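PDB 3PME: type C neurotoxin from Clostridium botulinum, which probably binds gangliosides and phospholipid on nerve-cell membranes through this receptor-binding domain of a botulinum C/D mosaic neurotoxin. Local coordinates for residues E303-D309 and Y327-S333; I340-K346 and Q357-F362; P272-A278 and D292-M297. One frame throughout, in Å; residues are numbered along the deposited sequence.

Interaction 1: residues E303-D309 and Y327-S333; sequences EYMIIRD and YALKLQS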
loop_
_atom_site.group_PDB
_atom_site.type_symbol
_atom_site.label_atom_id
_atom_site.label_comp_id
_atom_site.label_asym_id
_atom_site.label_seq_id
_atom_site.Cartn_x
_atom_site.Cartn_y
_atom_site.Cartn_z
ATOM N N GLU A 303 2.841 5.527 -29.483
ATOM C CA GLU A 303 3.606 5.118 -28.305
ATOM C C GLU A 303 4.946 5.853 -28.254
ATOM O O GLU A 303 5.697 5.872 -29.228
ATOM C CB GLU A 303 3.840 3.604 -28.332
ATOM C CG GLU A 303 4.487 3.064 -27.060
ATOM C CD GLU A 303 4.556 1.546 -27.023
ATOM O OE1 GLU A 303 4.467 0.898 -28.094
ATOM O OE2 GLU A 303 4.685 0.992 -25.903
ATOM N N TYR A 304 5.247 6.460 -27.109
ATOM C CA TYR A 304 6.497 7.176 -26.936
ATOM C C TYR A 304 7.226 6.626 -25.729
ATOM O O TYR A 304 6.602 6.040 -24.846
ATOM C CB TYR A 304 6.232 8.658 -26.653
ATOM C CG TYR A 304 5.539 9.390 -27.773
ATOM C CD1 TYR A 304 6.281 10.027 -28.766
ATOM C CD2 TYR A 304 4.148 9.435 -27.841
ATOM C CE1 TYR A 304 5.651 10.708 -29.803
ATOM C CE2 TYR A 304 3.507 10.106 -28.875
ATOM C CZ TYR A 304 4.269 10.744 -29.846
ATOM O OH TYR A 304 3.633 11.413 -30.867
ATOM N N MET A 305 8.541 6.821 -25.682
ATOM C CA MET A 305 9.277 6.597 -24.445
ATOM C C MET A 305 9.738 7.932 -23.867
ATOM O O MET A 305 9.995 8.877 -24.607
ATOM C CB MET A 305 10.469 5.656 -24.652
ATOM C CG MET A 305 11.565 6.220 -25.514
ATOM S SD MET A 305 12.920 5.032 -25.693
ATOM C CE MET A 305 13.396 4.822 -23.990
ATOM N N ILE A 306 9.790 8.027 -22.541
ATOM C CA ILE A 306 10.268 9.229 -21.896
ATOM C C ILE A 306 11.787 9.240 -21.874
ATOM O O ILE A 306 12.424 8.247 -21.508
ATOM C CB ILE A 306 9.728 9.340 -20.452
ATOM C CG1 ILE A 306 8.198 9.433 -20.477
ATOM C CG2 ILE A 306 10.341 10.543 -19.748
ATOM C CD1 ILE A 306 7.556 9.510 -19.080
ATOM N N ILE A 307 12.372 10.365 -22.266
ATOM C CA ILE A 307 13.819 10.512 -22.197
ATOM C C ILE A 307 14.190 11.781 -21.465
ATOM O O ILE A 307 13.385 12.696 -21.367
ATOM C CB ILE A 307 14.462 10.542 -23.597
ATOM C CG1 ILE A 307 13.948 11.738 -24.410
ATOM C CG2 ILE A 307 14.198 9.223 -24.317
ATOM C CD1 ILE A 307 14.793 12.057 -25.658
ATOM N N ARG A 308 15.402 11.801 -20.934
ATOM C CA ARG A 308 15.990 13.019 -20.391
ATOM C C ARG A 308 16.471 13.897 -21.544
ATOM O O ARG A 308 17.002 13.389 -22.531
ATOM C CB ARG A 308 17.186 12.650 -19.513
ATOM C CG ARG A 308 17.517 13.648 -18.433
ATOM C CD ARG A 308 18.977 13.513 -18.016
ATOM N NE ARG A 308 19.812 14.190 -18.994
ATOM C CZ ARG A 308 21.136 14.219 -18.986
ATOM N NH1 ARG A 308 21.771 14.889 -19.933
ATOM N NH2 ARG A 308 21.827 13.591 -18.039
ATOM N N ASP A 309 16.287 15.208 -21.429
ATOM C CA ASP A 309 16.876 16.138 -22.389
ATOM C C ASP A 309 18.395 16.126 -22.189
ATOM O O ASP A 309 18.885 15.933 -21.069
ATOM C CB ASP A 309 16.314 17.545 -22.162
ATOM C CG ASP A 309 16.414 18.426 -23.385
ATOM O OD1 ASP A 309 17.071 18.027 -24.367
ATOM O OD2 ASP A 309 15.831 19.527 -23.361
ATOM N N TYR A 327 17.452 19.139 -16.073
ATOM C CA TYR A 327 17.068 18.683 -17.407
ATOM C C TYR A 327 15.578 18.371 -17.470
ATOM O O TYR A 327 15.025 17.691 -16.610
ATOM C CB TYR A 327 17.855 17.429 -17.802
ATOM C CG TYR A 327 19.347 17.563 -17.703
ATOM C CD1 TYR A 327 20.085 18.124 -18.742
ATOM C CD2 TYR A 327 20.021 17.108 -16.580
ATOM C CE1 TYR A 327 21.463 18.247 -18.643
ATOM C CE2 TYR A 327 21.395 17.211 -16.481
ATOM C CZ TYR A 327 22.106 17.783 -17.511
ATOM O OH TYR A 327 23.473 17.888 -17.400
ATOM N N ALA A 328 14.922 18.881 -18.496
ATOM C CA ALA A 328 13.539 18.529 -18.754
ATOM C C ALA A 328 13.444 17.089 -19.257
ATOM O O ALA A 328 14.449 16.460 -19.615
ATOM C CB ALA A 328 12.941 19.485 -19.777
ATOM N N LEU A 329 12.218 16.578 -19.273
ATOM C CA LEU A 329 11.936 15.258 -19.825
ATOM C C LEU A 329 11.152 15.440 -21.114
ATOM O O LEU A 329 10.369 16.383 -21.249
ATOM C CB LEU A 329 11.132 14.439 -18.823
ATOM C CG LEU A 329 11.777 14.272 -17.453
ATOM C CD1 LEU A 329 10.872 13.385 -16.626
ATOM C CD2 LEU A 329 13.170 13.661 -17.575
ATOM N N LYS A 330 11.357 14.539 -22.071
ATOM C CA LYS A 330 10.708 14.661 -23.371
ATOM C C LYS A 330 10.163 13.316 -23.795
ATOM O O LYS A 330 10.513 12.294 -23.216
ATOM C CB LYS A 330 11.717 15.144 -24.426
ATOM C CG LYS A 330 12.441 16.426 -24.036
ATOM C CD LYS A 330 13.616 16.720 -24.949
ATOM C CE LYS A 330 13.159 17.035 -26.355
ATOM N NZ LYS A 330 14.321 17.354 -27.236
ATOM N N LEU A 331 9.305 13.332 -24.812
ATOM C CA LEU A 331 8.812 12.109 -25.441
ATOM C C LEU A 331 9.625 11.811 -26.701
ATOM O O LEU A 331 9.929 12.718 -27.485
ATOM C CB LEU A 331 7.332 12.257 -25.812
ATOM C CG LEU A 331 6.355 12.419 -24.640
ATOM C CD1 LEU A 331 4.905 12.476 -25.099
ATOM C CD2 LEU A 331 6.562 11.284 -23.657
ATOM N N GLN A 332 9.954 10.538 -26.892
ATOM C CA GLN A 332 10.677 10.075 -28.081
ATOM C C GLN A 332 9.883 8.963 -28.762
ATOM O O GLN A 332 9.457 8.008 -28.113
ATOM C CB GLN A 332 12.067 9.558 -27.682
ATOM C CG GLN A 332 12.808 8.826 -28.799
ATOM C CD GLN A 332 14.247 8.536 -28.430
ATOM O OE1 GLN A 332 15.029 9.451 -28.144
ATOM N NE2 GLN A 332 14.605 7.260 -28.413
ATOM N N SER A 333 9.695 9.059 -30.081
ATOM C CA SER A 333 8.880 8.058 -30.778
ATOM C C SER A 333 9.685 6.837 -31.211
ATOM O O SER A 333 9.117 5.765 -31.427
ATOM C CB SER A 333 8.156 8.680 -31.975
ATOM O OG SER A 333 9.099 9.211 -32.871
HETATM O O HOH W 1 6.389 5.363 -31.756
HETATM O O HOH W 2 24.309 15.169 -18.376
HETATM O O HOH W 3 16.103 20.560 -20.625
#
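Arg-308 lays its guanidinium flat on the ring of Tyr-327, the planes only 10° apart and CZ standing 3.7 Å from the ring centroid, almost on its normal: a stacked cation-pi pair. The chain gets there by running extended through chi2 and then bending at chi3 (80°). What fixes the rotation of the group is the carbonyl of Asp-309, gripped side-on by two nitrogens: NE at 2.9 Å from Asp-309 O, and NH1 in a longer, more bent bond, with the oxygen lying in the guanidinium plane. A water joins Arg-308 NH2 to Tyr-327 OH.

Next door, the Asp-309 carboxylate meets the aliphatic part of Lys-330: Asp-309 CG lies 3.6 Å from Lys-330 CD, while Asp-309 OD2 makes its salt bridge with Arg-377. At the other end Leu-331 reaches over one face of the Tyr-304 ring with CD1, the two side chains nearly perpendicular, while Leu-331 CD2 turns to Ile-306 CG1 at 4.0 Å. On the face of Met-305 and Ile-307, Gln-332 holds CG opposite its backbone N (chi1 170°) and sets OE1 3.6 Å from Ile-307 CD1; its NE2 bonds to Asn-334 O. Five backbone hydrogen bonds run between the segments, pairing neighbouring antiparallel strands of the C-terminal beta-trefoil subdomain.

Interaction 2: residues I340-K346 and Q357-F362; sequences IGIFSIK and QIFSSF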
loop_
_atom_site.group_PDB
_atom_site.type_symbol
_atom_site.label_atom_id
_atom_site.label_comp_id
_atom_site.label_asym_id
_atom_site.label_seq_id
_atom_site.Cartn_x
_atom_site.Cartn_y
_atom_site.Cartn_z
ATOM N N ILE A 340 19.591 7.206 -22.751
ATOM C CA ILE A 340 19.029 8.490 -22.333
ATOM C C ILE A 340 17.626 8.326 -21.730
ATOM O O ILE A 340 17.138 9.213 -21.024
ATOM C CB ILE A 340 19.019 9.510 -23.519
ATOM C CG1 ILE A 340 18.671 10.920 -23.040
ATOM C CG2 ILE A 340 18.049 9.077 -24.600
ATOM C CD1 ILE A 340 19.770 11.633 -22.298
ATOM N N GLY A 341 16.996 7.186 -21.999
ATOM C CA GLY A 341 15.668 6.887 -21.478
ATOM C C GLY A 341 15.635 5.744 -20.477
ATOM O O GLY A 341 14.575 5.188 -20.196
ATOM N N ILE A 342 16.795 5.371 -19.949
ATOM C CA ILE A 342 16.837 4.324 -18.936
ATOM C C ILE A 342 17.031 4.952 -17.568
ATOM O O ILE A 342 17.884 5.824 -17.385
ATOM C CB ILE A 342 17.941 3.294 -19.247
ATOM C CG1 ILE A 342 17.567 2.535 -20.527
ATOM C CG2 ILE A 342 18.106 2.319 -18.091
ATOM C CD1 ILE A 342 18.659 1.640 -21.083
ATOM N N PHE A 343 16.204 4.511 -16.627
ATOM C CA PHE A 343 16.182 5.026 -15.270
ATOM C C PHE A 343 16.306 3.870 -14.287
ATOM O O PHE A 343 16.123 2.705 -14.654
ATOM C CB PHE A 343 14.866 5.791 -15.030
ATOM C CG PHE A 343 14.693 6.980 -15.929
ATOM C CD1 PHE A 343 15.186 8.228 -15.565
ATOM C CD2 PHE A 343 14.075 6.844 -17.166
ATOM C CE1 PHE A 343 15.038 9.329 -16.410
ATOM C CE2 PHE A 343 13.917 7.929 -18.013
ATOM C CZ PHE A 343 14.401 9.176 -17.641
ATOM N N SER A 344 16.624 4.192 -13.035
ATOM C CA SER A 344 16.646 3.198 -11.982
ATOM C C SER A 344 15.593 3.601 -10.967
ATOM O O SER A 344 15.433 4.782 -10.675
ATOM C CB SER A 344 18.014 3.175 -11.312
ATOM O OG SER A 344 18.119 2.066 -10.444
ATOM N N ILE A 345 14.867 2.630 -10.430
ATOM C CA ILE A 345 13.841 2.951 -9.439
ATOM C C ILE A 345 14.153 2.296 -8.095
ATOM O O ILE A 345 14.507 1.115 -8.023
ATOM C CB ILE A 345 12.447 2.558 -9.964
ATOM C CG1 ILE A 345 11.355 3.007 -8.990
ATOM C CG2 ILE A 345 12.376 1.062 -10.257
ATOM C CD1 ILE A 345 9.942 2.879 -9.567
ATOM N N LYS A 346 14.041 3.080 -7.032
ATOM C CA LYS A 346 14.443 2.605 -5.714
ATOM C C LYS A 346 13.452 2.980 -4.628
ATOM O O LYS A 346 12.819 4.032 -4.670
ATOM C CB LYS A 346 15.828 3.145 -5.354
ATOM C CG LYS A 346 16.941 2.588 -6.228
ATOM C CD LYS A 346 18.318 2.978 -5.709
ATOM C CE LYS A 346 19.417 2.301 -6.518
ATOM N NZ LYS A 346 20.769 2.498 -5.907
ATOM N N GLN A 357 11.954 6.684 -5.405
ATOM C CA GLN A 357 12.788 7.666 -6.103
ATOM C C GLN A 357 13.289 7.096 -7.426
ATOM O O GLN A 357 13.453 5.885 -7.573
ATOM C CB GLN A 357 13.942 8.115 -5.202
ATOM C CG GLN A 357 13.439 8.912 -4.003
ATOM C CD GLN A 357 14.490 9.144 -2.931
ATOM O OE1 GLN A 357 15.253 8.244 -2.573
ATOM N NE2 GLN A 357 14.514 10.363 -2.395
ATOM N N ILE A 358 13.518 7.974 -8.387
ATOM C CA ILE A 358 13.862 7.551 -9.739
ATOM C C ILE A 358 15.131 8.281 -10.130
ATOM O O ILE A 358 15.239 9.496 -9.943
ATOM C CB ILE A 358 12.736 7.884 -10.723
ATOM C CG1 ILE A 358 11.446 7.157 -10.328
ATOM C CG2 ILE A 358 13.142 7.493 -12.144
ATOM C CD1 ILE A 358 10.210 7.735 -10.975
ATOM N N PHE A 359 16.098 7.524 -10.641
ATOM C CA PHE A 359 17.426 8.047 -10.929
ATOM C C PHE A 359 17.819 7.736 -12.347
ATOM O O PHE A 359 17.282 6.821 -12.964
ATOM C CB PHE A 359 18.457 7.409 -9.994
ATOM C CG PHE A 359 18.167 7.634 -8.543
ATOM C CD1 PHE A 359 18.626 8.774 -7.901
ATOM C CD2 PHE A 359 17.410 6.723 -7.826
ATOM C CE1 PHE A 359 18.355 8.993 -6.553
ATOM C CE2 PHE A 359 17.123 6.943 -6.482
ATOM C CZ PHE A 359 17.594 8.081 -5.850
ATOM N N SER A 360 18.767 8.509 -12.857
ATOM C CA SER A 360 19.400 8.198 -14.132
ATOM C C SER A 360 20.906 8.315 -13.967
ATOM O O SER A 360 21.392 9.191 -13.245
ATOM C CB SER A 360 18.927 9.169 -15.213
ATOM O OG SER A 360 19.760 9.088 -16.355
ATOM N N SER A 361 21.644 7.441 -14.640
ATOM C CA SER A 361 23.098 7.553 -14.633
ATOM C C SER A 361 23.632 7.769 -16.041
ATOM O O SER A 361 24.797 7.485 -16.325
ATOM C CB SER A 361 23.733 6.327 -13.975
ATOM O OG SER A 361 23.221 5.136 -14.529
ATOM N N PHE A 362 22.782 8.283 -16.927
ATOM C CA PHE A 362 23.237 8.622 -18.273
ATOM C C PHE A 362 24.023 9.928 -18.242
ATOM O O PHE A 362 23.470 10.994 -17.944
ATOM C CB PHE A 362 22.079 8.712 -19.267
ATOM C CG PHE A 362 22.528 8.747 -20.707
ATOM C CD1 PHE A 362 22.945 7.589 -21.342
ATOM C CD2 PHE A 362 22.551 9.939 -21.408
ATOM C CE1 PHE A 362 23.371 7.617 -22.666
ATOM C CE2 PHE A 362 22.970 9.977 -22.738
ATOM C CZ PHE A 362 23.383 8.813 -23.364
HETATM O O HOH W 4 18.297 8.361 -18.307
HETATM O O HOH W 5 20.360 5.386 -16.139
#
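The ring of Phe-362 lies with one face against Ile-340: the backbone N sits 3.6 Å above the ring plane, offset toward the rim, and CB makes a CH-pi contact over the same ring. Ile-340 CD1 comes within 3.4 Å of Phe-362 CD2, carried there by a CG1 branch trans to the backbone N (chi1 -170°). The Phe-343 ring takes Phe-359 O at its edge, near the ring plane, and a water over one face; Ile-358 CG2 packs 3.8 Å from Phe-343 CB, and Ser-360 CB approaches CD1. Phe-359, on the side of the sheet shared with Ser-344 and Lys-346, receives Lys-346 CB at its edge, 4.2 Å from CE2, and meets Tyr-392 with the ring planes well inclined.

Strands 343-347 and 356-360 form a beta hairpin of the trefoil subdomain, held here by four backbone hydrogen bonds, two between Ser-344 and Phe-359 and two between Lys-346 and Gln-357. Beyond the ladder the chains part, and water fills in: one molecule bridges Ile-342 O and Ser-361 N, at 2.8 Å from each. Ser-360 OG accepts a nearly straight bond (170°) from Phe-362 N, 3.2 Å away, an ST turn in the backbone just before the Phe-362 side chain.

Interaction 3: residues P272-A278 and D292-M297; sequences PITIKSA and DIMFHM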
loop_
_atom_site.group_PDB
_atom_site.type_symbol
_atom_site.label_atom_id
_atom_site.label_comp_id
_atom_site.label_asym_id
_atom_site.label_seq_id
_atom_site.Cartn_x
_atom_site.Cartn_y
_atom_site.Cartn_z
ATOM N N PRO A 272 -1.943 7.894 -18.588
ATOM C CA PRO A 272 -1.179 6.941 -17.789
ATOM C C PRO A 272 0.055 6.477 -18.536
ATOM O O PRO A 272 0.075 6.444 -19.778
ATOM C CB PRO A 272 -2.161 5.779 -17.589
ATOM C CG PRO A 272 -3.081 5.872 -18.777
ATOM C CD PRO A 272 -3.239 7.347 -19.024
ATOM N N ILE A 273 1.099 6.168 -17.784
ATOM C CA ILE A 273 2.297 5.560 -18.340
ATOM C C ILE A 273 2.320 4.048 -18.096
ATOM O O ILE A 273 1.526 3.515 -17.313
ATOM C CB ILE A 273 3.577 6.241 -17.793
ATOM C CG1 ILE A 273 3.632 6.217 -16.254
ATOM C CG2 ILE A 273 3.649 7.681 -18.300
ATOM C CD1 ILE A 273 4.003 4.855 -15.674
ATOM N N THR A 274 3.203 3.346 -18.797
ATOM C CA THR A 274 3.545 1.981 -18.428
ATOM C C THR A 274 5.052 1.914 -18.221
ATOM O O THR A 274 5.795 2.749 -18.728
ATOM C CB THR A 274 3.120 0.956 -19.460
ATOM O OG1 THR A 274 3.763 1.261 -20.702
ATOM C CG2 THR A 274 1.609 0.988 -19.653
ATOM N N ILE A 275 5.496 0.949 -17.425
ATOM C CA ILE A 275 6.913 0.812 -17.126
ATOM C C ILE A 275 7.436 -0.434 -17.816
ATOM O O ILE A 275 6.803 -1.500 -17.761
ATOM C CB ILE A 275 7.166 0.733 -15.597
ATOM C CG1 ILE A 275 6.511 1.923 -14.894
ATOM C CG2 ILE A 275 8.666 0.693 -15.305
ATOM C CD1 ILE A 275 6.533 1.819 -13.368
ATOM N N LYS A 276 8.568 -0.288 -18.493
ATOM C CA LYS A 276 9.172 -1.387 -19.229
ATOM C C LYS A 276 10.519 -1.755 -18.625
ATOM O O LYS A 276 11.228 -0.905 -18.098
ATOM C CB LYS A 276 9.359 -1.003 -20.702
ATOM C CG LYS A 276 8.084 -0.570 -21.413
ATOM C CD LYS A 276 7.185 -1.755 -21.626
ATOM C CE LYS A 276 5.991 -1.415 -22.489
ATOM N NZ LYS A 276 5.149 -2.627 -22.674
ATOM N N SER A 277 10.866 -3.036 -18.685
ATOM C CA SER A 277 12.135 -3.494 -18.134
ATOM C C SER A 277 13.273 -3.294 -19.125
ATOM O O SER A 277 13.167 -3.702 -20.281
ATOM C CB SER A 277 12.046 -4.971 -17.765
ATOM O OG SER A 277 13.296 -5.423 -17.275
ATOM N N ALA A 278 14.356 -2.672 -18.669
ATOM C CA ALA A 278 15.540 -2.500 -19.510
ATOM C C ALA A 278 16.409 -3.751 -19.480
ATOM O O ALA A 278 17.434 -3.821 -20.165
ATOM C CB ALA A 278 16.338 -1.295 -19.062
ATOM N N ASP A 292 16.398 -1.442 -13.567
ATOM C CA ASP A 292 16.548 -0.478 -14.659
ATOM C C ASP A 292 15.290 -0.541 -15.519
ATOM O O ASP A 292 14.898 -1.612 -15.989
ATOM C CB ASP A 292 17.756 -0.821 -15.542
ATOM C CG ASP A 292 19.062 -0.216 -15.031
ATOM O OD1 ASP A 292 19.090 0.349 -13.917
ATOM O OD2 ASP A 292 20.072 -0.292 -15.761
ATOM N N ILE A 293 14.681 0.616 -15.748
ATOM C CA ILE A 293 13.357 0.680 -16.348
ATOM C C ILE A 293 13.275 1.790 -17.392
ATOM O O ILE A 293 14.136 2.673 -17.446
ATOM C CB ILE A 293 12.285 0.939 -15.274
ATOM C CG1 ILE A 293 12.489 2.320 -14.650
ATOM C CG2 ILE A 293 12.365 -0.124 -14.208
ATOM C CD1 ILE A 293 11.377 2.730 -13.678
ATOM N N MET A 294 12.250 1.710 -18.236
ATOM C CA MET A 294 11.912 2.788 -19.150
ATOM C C MET A 294 10.436 3.108 -18.948
ATOM O O MET A 294 9.677 2.260 -18.501
ATOM C CB MET A 294 12.179 2.360 -20.593
ATOM C CG MET A 294 13.651 2.084 -20.831
ATOM S SD MET A 294 13.972 1.203 -22.359
ATOM C CE MET A 294 13.225 -0.395 -22.015
ATOM N N PHE A 295 10.035 4.334 -19.267
ATOM C CA PHE A 295 8.633 4.728 -19.165
ATOM C C PHE A 295 8.063 4.921 -20.554
ATOM O O PHE A 295 8.659 5.638 -21.361
ATOM C CB PHE A 295 8.501 6.056 -18.402
ATOM C CG PHE A 295 9.003 6.002 -16.990
ATOM C CD1 PHE A 295 8.196 5.518 -15.971
ATOM C CD2 PHE A 295 10.280 6.443 -16.679
ATOM C CE1 PHE A 295 8.660 5.462 -14.667
ATOM C CE2 PHE A 295 10.755 6.396 -15.369
ATOM C CZ PHE A 295 9.937 5.914 -14.358
ATOM N N HIS A 296 6.937 4.277 -20.846
ATOM C CA HIS A 296 6.245 4.515 -22.111
ATOM C C HIS A 296 4.953 5.274 -21.870
ATOM O O HIS A 296 4.361 5.195 -20.793
ATOM C CB HIS A 296 5.951 3.204 -22.844
ATOM C CG HIS A 296 7.155 2.610 -23.508
ATOM N ND1 HIS A 296 7.059 1.694 -24.534
ATOM C CD2 HIS A 296 8.476 2.828 -23.317
ATOM C CE1 HIS A 296 8.273 1.348 -24.924
ATOM N NE2 HIS A 296 9.152 2.024 -24.210
ATOM N N MET A 297 4.523 6.034 -22.866
ATOM C CA MET A 297 3.233 6.706 -22.816
ATOM C C MET A 297 2.582 6.603 -24.188
ATOM O O MET A 297 3.203 6.943 -25.192
ATOM C CB MET A 297 3.367 8.179 -22.427
ATOM C CG MET A 297 2.015 8.889 -22.304
ATOM S SD MET A 297 2.115 10.682 -22.070
ATOM C CE MET A 297 2.619 10.781 -20.344
HETATM O O HOH W 6 14.409 -4.238 -15.177
#
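The side chains of Lys-276 and His-296 cross at about a right angle, CG of the lysine lying over the face of the imidazole, 3.8 Å from the ring centroid and almost exactly on the normal, a CH-pi contact. A bend at chi2 (-71°) swings the rest of the chain past the ring, so that Lys-276 CE passes 3.9 Å from His-296 ND1 while NZ goes on to a salt bridge with Asp-234. His-296 ND1 is itself hydrogen-bonded to Glu-303 OE2, which limits rotation of the ring. Thr-274 OG1 comes obliquely to His-296 CB on the same side of the sheet.

Met-294 also lies on this side. Bent at chi3, it brings CE back across to Ser-277 O (3.7 Å) and to Ala-278 CA. The two strands, 273-277 and 292-299, are antiparallel neighbours in the beta-trefoil subdomain, and five backbone hydrogen bonds join the segments, the last from Ala-278 N to Asp-292 O. That same oxygen takes a second bond from a water also hydrogen-bonded to Ser-277 OG, which in addition accepts from the backbone N of Ala-279 and Lys-281.

The opposite side is largely apolar: Ile-273, Ile-275, Ile-293, Phe-295 and Met-297 are buried there. Ile-275 and Phe-295 lie alongside one another, pointing the same way, Ile-275 CG1 4.1 Å from Phe-295 CD1; Ile-275 CG2 meets Ile-293 CB at 3.6 Å. Ile-273 reaches the Phe-295 ring edge with CD1, and its CG2 touches Met-297 CE, 3.9 Å away, where the two side chains cross nearly perpendicularly.

All three contacts belong to one antiparallel sheet of the C-terminal receptor-binding region, their centres 11 to 13 Å apart. Along the chain they follow in series: interaction 3, then interaction 1, then interaction 2. Strand 292-299 carries 273-277 along one edge; along its other edge lie first 343-347 (at Ile-293), then 302-308 (at Phe-295 and Met-297). Tyr-304 N to Met-297 O joins interactions 1 and 3, and Ile-293 N to Phe-343 O joins 2 and 3; both are probable hydrogen bonds. Phe-295 packs its ring against Phe-343 and Ile-358, while Arg-308 N reaches Ile-340 O between interactions 1 and 2. The three ladders thus form one continuous part of the beta-trefoil subdomain.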